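Local atomic coordinates of mannosylglycerate hydrolase MGH1-like glycoside hydrolase domain-containing protein (Thermus thermophilus HB8, PDB entry 4WVA), a protein that hydrolyses mannosylglycerate, a solute made by thermophiles under osmotic stress, to mannose and glycerate, and probably cleaves glucosylglycerate equally well. Residues T151-I156 / K231-G236; L208-L213 / R226-K231. One frame throughout, in Å; residues are numbered along the deposited sequence. Where two conformers were deposited one is given.

Contact 1: T151-I156 / K231-G236; sequences TGLVVI and KVVDVG
In this (alpha/alpha)6-barrel hydrolase a single antiparallel bridge, Ile156 opposite Val232, joins the loop after helix 121-146 to the short strand that leads into helix 235-254. It is a hydrogen-bonded pair: Ile156 N meets Val232 O at 2.8 Å, nearly along the C=O axis, and Val232 N returns a bond to Ile156 O at 3.0 Å. One residue on, Val155 and Val233 still lie close (CA to CA 4.8 Å); past them the chains part, and a water takes over, accepting from Asp234 N and donating to Val154 O at 2.7 Å.

Side chains fill in around this bridge. Ile156 and Val232 lie side by side, pointing the same way. With CG1 of Ile156 in the crowded position between backbone N and carbonyl carbon (chi1 58°), its CD1 extends to CB of Asp234, 3.8 Å away, the two side chains crossing obliquely. Val155 sets CG1 alongside the backbone of Lys231 and Val232. Farther along, Leu153 crosses Val233 at about a right angle, its CB and both methyls gathered round the single methyl CG1 of Val233; Leu153 also packs on Tyr249 of the second subunit.

Asp234 N-caps helix 235-254. Its CG stands anti to the backbone N (chi1 173°), and Gly236 N reaches Asp234 OD1 at 2.9 Å from above the carboxylate plane, 68° out of it.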
# COMPACT_ATOMS: atom_id res chain seq x y z
N THR A 151 -11.05 -6.88 13.43
CA THR A 151 -10.87 -5.58 12.81
C THR A 151 -9.48 -5.34 12.25
O THR A 151 -9.30 -4.47 11.39
CB THR A 151 -11.16 -4.41 13.79
OG1 THR A 151 -10.16 -4.35 14.82
CG2 THR A 151 -12.54 -4.54 14.41
N GLY A 152 -8.48 -6.05 12.77
CA GLY A 152 -7.08 -5.74 12.47
C GLY A 152 -6.44 -4.75 13.44
O GLY A 152 -5.21 -4.53 13.40
N LEU A 153 -7.25 -4.14 14.31
CA LEU A 153 -6.79 -3.24 15.36
C LEU A 153 -7.00 -3.88 16.72
O LEU A 153 -8.01 -4.54 16.94
CB LEU A 153 -7.55 -1.92 15.31
CG LEU A 153 -7.27 -1.08 14.07
CD1 LEU A 153 -8.41 -0.11 13.82
CD2 LEU A 153 -5.95 -0.34 14.22
N VAL A 154 -6.02 -3.74 17.59
CA VAL A 154 -6.14 -4.27 18.95
C VAL A 154 -6.57 -3.17 19.91
O VAL A 154 -6.16 -2.01 19.78
CB VAL A 154 -4.85 -4.95 19.44
CG1 VAL A 154 -4.58 -6.22 18.64
CG2 VAL A 154 -3.68 -4.01 19.41
N VAL A 155 -7.38 -3.56 20.89
CA VAL A 155 -7.90 -2.68 21.92
C VAL A 155 -7.03 -2.76 23.19
O VAL A 155 -6.63 -3.87 23.59
CB VAL A 155 -9.31 -3.18 22.28
CG1 VAL A 155 -9.93 -2.35 23.40
CG2 VAL A 155 -10.19 -3.15 21.04
N ILE A 156 -6.77 -1.62 23.81
CA ILE A 156 -6.24 -1.58 25.18
C ILE A 156 -7.39 -1.32 26.14
O ILE A 156 -8.32 -0.55 25.84
CB ILE A 156 -5.09 -0.57 25.38
CG1 ILE A 156 -5.48 0.86 25.02
CG2 ILE A 156 -3.85 -1.03 24.60
CD1 ILE A 156 -4.50 1.92 25.49
N LYS A 231 -12.08 1.16 26.81
CA LYS A 231 -11.78 0.36 25.62
C LYS A 231 -11.35 1.32 24.52
O LYS A 231 -12.17 2.09 24.00
CB LYS A 231 -13.00 -0.46 25.17
CG LYS A 231 -13.24 -1.70 26.00
CD LYS A 231 -14.24 -2.63 25.34
CE LYS A 231 -15.67 -2.15 25.48
NZ LYS A 231 -16.18 -2.38 26.87
N VAL A 232 -10.06 1.30 24.19
CA VAL A 232 -9.49 2.28 23.29
C VAL A 232 -8.64 1.59 22.23
O VAL A 232 -7.90 0.65 22.54
CB VAL A 232 -8.63 3.26 24.09
CG1 VAL A 232 -7.77 4.13 23.19
CG2 VAL A 232 -9.52 4.13 24.95
N VAL A 233 -8.77 2.06 20.99
CA VAL A 233 -7.81 1.71 19.95
C VAL A 233 -6.73 2.79 20.00
O VAL A 233 -6.92 3.92 19.54
CB VAL A 233 -8.44 1.61 18.54
CG1 VAL A 233 -7.35 1.38 17.49
CG2 VAL A 233 -9.47 0.48 18.51
N ASP A 234 -5.57 2.44 20.57
CA ASP A 234 -4.45 3.34 20.72
C ASP A 234 -3.62 3.35 19.43
O ASP A 234 -3.11 2.29 18.99
CB ASP A 234 -3.59 2.89 21.91
CG ASP A 234 -2.29 3.68 22.04
OD1 ASP A 234 -2.17 4.81 21.53
OD2 ASP A 234 -1.35 3.12 22.67
N VAL A 235 -3.44 4.52 18.85
CA VAL A 235 -2.62 4.63 17.65
C VAL A 235 -1.18 4.19 17.91
O VAL A 235 -0.56 3.55 17.05
CB VAL A 235 -2.67 6.05 17.02
CG1 VAL A 235 -2.12 7.13 17.95
CG2 VAL A 235 -1.93 6.06 15.70
N GLY A 236 -0.64 4.51 19.09
CA GLY A 236 0.73 4.11 19.40
C GLY A 236 0.91 2.60 19.47
O GLY A 236 1.77 2.04 18.80
O HOH W 1 -4.94 -0.21 21.34

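Contact 2: L208-L213 / R226-K231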
# COMPACT_ATOMS: atom_id res chain seq x y z
N LEU A 208 -6.45 2.21 39.32
CA LEU A 208 -6.67 1.15 40.29
C LEU A 208 -8.06 0.54 40.19
O LEU A 208 -8.22 -0.68 40.28
CB LEU A 208 -6.35 1.63 41.73
CG LEU A 208 -4.91 1.39 42.18
CD1 LEU A 208 -4.65 -0.09 42.37
CD2 LEU A 208 -3.89 1.97 41.22
N SER A 209 -9.06 1.38 39.95
CA SER A 209 -10.42 0.88 39.70
C SER A 209 -10.45 -0.17 38.59
O SER A 209 -11.06 -1.25 38.71
CB SER A 209 -11.37 2.02 39.38
OG SER A 209 -12.65 1.53 39.03
N LEU A 210 -9.75 0.12 37.49
CA LEU A 210 -9.66 -0.83 36.39
C LEU A 210 -8.96 -2.12 36.80
O LEU A 210 -9.43 -3.22 36.49
CB LEU A 210 -8.96 -0.20 35.18
CG LEU A 210 -9.73 0.87 34.39
CD1 LEU A 210 -8.83 1.60 33.39
CD2 LEU A 210 -10.93 0.28 33.67
N LEU A 211 -7.84 -1.99 37.51
CA LEU A 211 -7.11 -3.14 38.02
C LEU A 211 -8.03 -4.03 38.85
O LEU A 211 -8.07 -5.24 38.66
CB LEU A 211 -5.90 -2.69 38.85
CG LEU A 211 -4.85 -3.75 39.26
CD1 LEU A 211 -3.57 -3.08 39.72
CD2 LEU A 211 -5.34 -4.70 40.35
N TYR A 212 -8.76 -3.41 39.78
CA TYR A 212 -9.64 -4.16 40.68
C TYR A 212 -10.74 -4.87 39.90
O TYR A 212 -11.08 -6.02 40.21
CB TYR A 212 -10.25 -3.27 41.77
CG TYR A 212 -9.24 -2.68 42.74
CD1 TYR A 212 -8.16 -3.43 43.19
CD2 TYR A 212 -9.38 -1.38 43.22
CE1 TYR A 212 -7.24 -2.90 44.08
CE2 TYR A 212 -8.46 -0.85 44.11
CZ TYR A 212 -7.40 -1.61 44.53
OH TYR A 212 -6.48 -1.10 45.41
N LEU A 213 -11.29 -4.22 38.88
CA LEU A 213 -12.27 -4.88 38.01
C LEU A 213 -11.65 -6.11 37.34
O LEU A 213 -12.23 -7.19 37.36
CB LEU A 213 -12.82 -3.91 36.95
CG LEU A 213 -13.72 -4.53 35.87
CD1 LEU A 213 -14.99 -5.08 36.55
CD2 LEU A 213 -14.06 -3.54 34.78
N ARG A 226 -15.86 -7.31 27.47
CA ARG A 226 -17.25 -6.91 27.58
C ARG A 226 -17.48 -5.89 28.67
O ARG A 226 -18.28 -4.97 28.50
CB ARG A 226 -18.15 -8.14 27.75
CG ARG A 226 -18.20 -9.06 26.53
CD ARG A 226 -18.17 -8.31 25.20
NE ARG A 226 -18.29 -9.19 24.03
CZ ARG A 226 -19.42 -9.49 23.39
NH1 ARG A 226 -20.59 -8.99 23.78
NH2 ARG A 226 -19.39 -10.31 22.35
N GLN A 227 -16.76 -6.02 29.79
CA GLN A 227 -17.06 -5.21 30.96
C GLN A 227 -16.15 -4.00 31.16
O GLN A 227 -16.50 -3.09 31.90
CB GLN A 227 -17.06 -6.07 32.22
CG GLN A 227 -18.09 -7.19 32.19
CD GLN A 227 -18.24 -7.85 33.55
OE1 GLN A 227 -18.36 -7.17 34.56
NE2 GLN A 227 -18.19 -9.18 33.58
N SER A 228 -14.99 -3.94 30.51
CA SER A 228 -14.13 -2.80 30.80
C SER A 228 -14.82 -1.50 30.39
O SER A 228 -15.26 -1.37 29.25
CB SER A 228 -12.77 -2.90 30.12
OG SER A 228 -12.01 -1.75 30.46
N PRO A 229 -14.91 -0.53 31.32
CA PRO A 229 -15.41 0.79 30.96
C PRO A 229 -14.39 1.62 30.18
O PRO A 229 -14.70 2.76 29.80
CB PRO A 229 -15.71 1.43 32.31
CG PRO A 229 -14.72 0.80 33.22
CD PRO A 229 -14.53 -0.59 32.75
N PHE A 230 -13.19 1.07 29.94
CA PHE A 230 -12.11 1.73 29.18
C PHE A 230 -11.77 0.77 28.05
O PHE A 230 -11.31 -0.34 28.31
CB PHE A 230 -10.87 1.97 30.06
CG PHE A 230 -9.77 2.75 29.38
CD1 PHE A 230 -8.82 2.11 28.60
CD2 PHE A 230 -9.67 4.12 29.54
CE1 PHE A 230 -7.80 2.83 27.99
CE2 PHE A 230 -8.66 4.85 28.93
CZ PHE A 230 -7.72 4.20 28.15
N LYS A 231 -12.08 1.16 26.81
CA LYS A 231 -11.78 0.36 25.62
C LYS A 231 -11.35 1.32 24.52
O LYS A 231 -12.17 2.09 24.00
CB LYS A 231 -13.00 -0.46 25.17
CG LYS A 231 -13.24 -1.70 26.00
CD LYS A 231 -14.24 -2.63 25.34
CE LYS A 231 -15.67 -2.15 25.48
NZ LYS A 231 -16.18 -2.38 26.87
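The turn that ends helix 221-227 packs through apolar side chains against one side of helix 201-216, an example of a helix end resting on a neighbouring helix. Leu210 and Leu213, one helical turn apart, both reach the ring of Pro229. The CD2 methyl of Leu213 meets Pro229 CD tip to tip at 3.6 Å. Leu210 instead slides past the proline in the opposite direction, its CD2 lying 3.8 Å from Pro229 CD, while its CD1 touches Phe230 CB, the two side chains crossing at about a right angle. The Phe230 ring continues away, onto Pro173 and Leu174 of helix 171-175.

Ser228, the first residue to leave helical geometry, bonds back across the turn. Ser228 OG, anti to the backbone N (chi1 180°), donates to Phe230 O at 2.7 Å from above the carbonyl plane, 28° out of it, and has Leu210 CD2 beside it at 3.9 Å. An alanine here would lose that bond and would probably loosen the turn that presents Pro229 and Phe230 to the two leucines. The backbone of the same serine is held too: Lys231 NZ, also bound to Tyr225 O, reaches Ser228 O in the carbonyl plane at 2.7 Å.

How the contacts relate
The two contacts lie on the same side of the chain's centre, their own centres about 16 Å apart, and meet at Lys231, the last residue of one segment and the first of another. Along the chain, 151-156 comes first, then helix 201-216, helix 221-227 and strand 232-233, so both partners of contact 2 fall within the stretch that contact 1 brings together. The chain thus runs from a peripheral, partly exposed helix packing into a buried bridge, then straight into helix 235-254. Direct packing joins the two, with Ile156 O 3.9 Å from Phe230 CD1. In contact 1 the side chain of Asp234 lies about 7 Å from Gly163, which probably binds substrate.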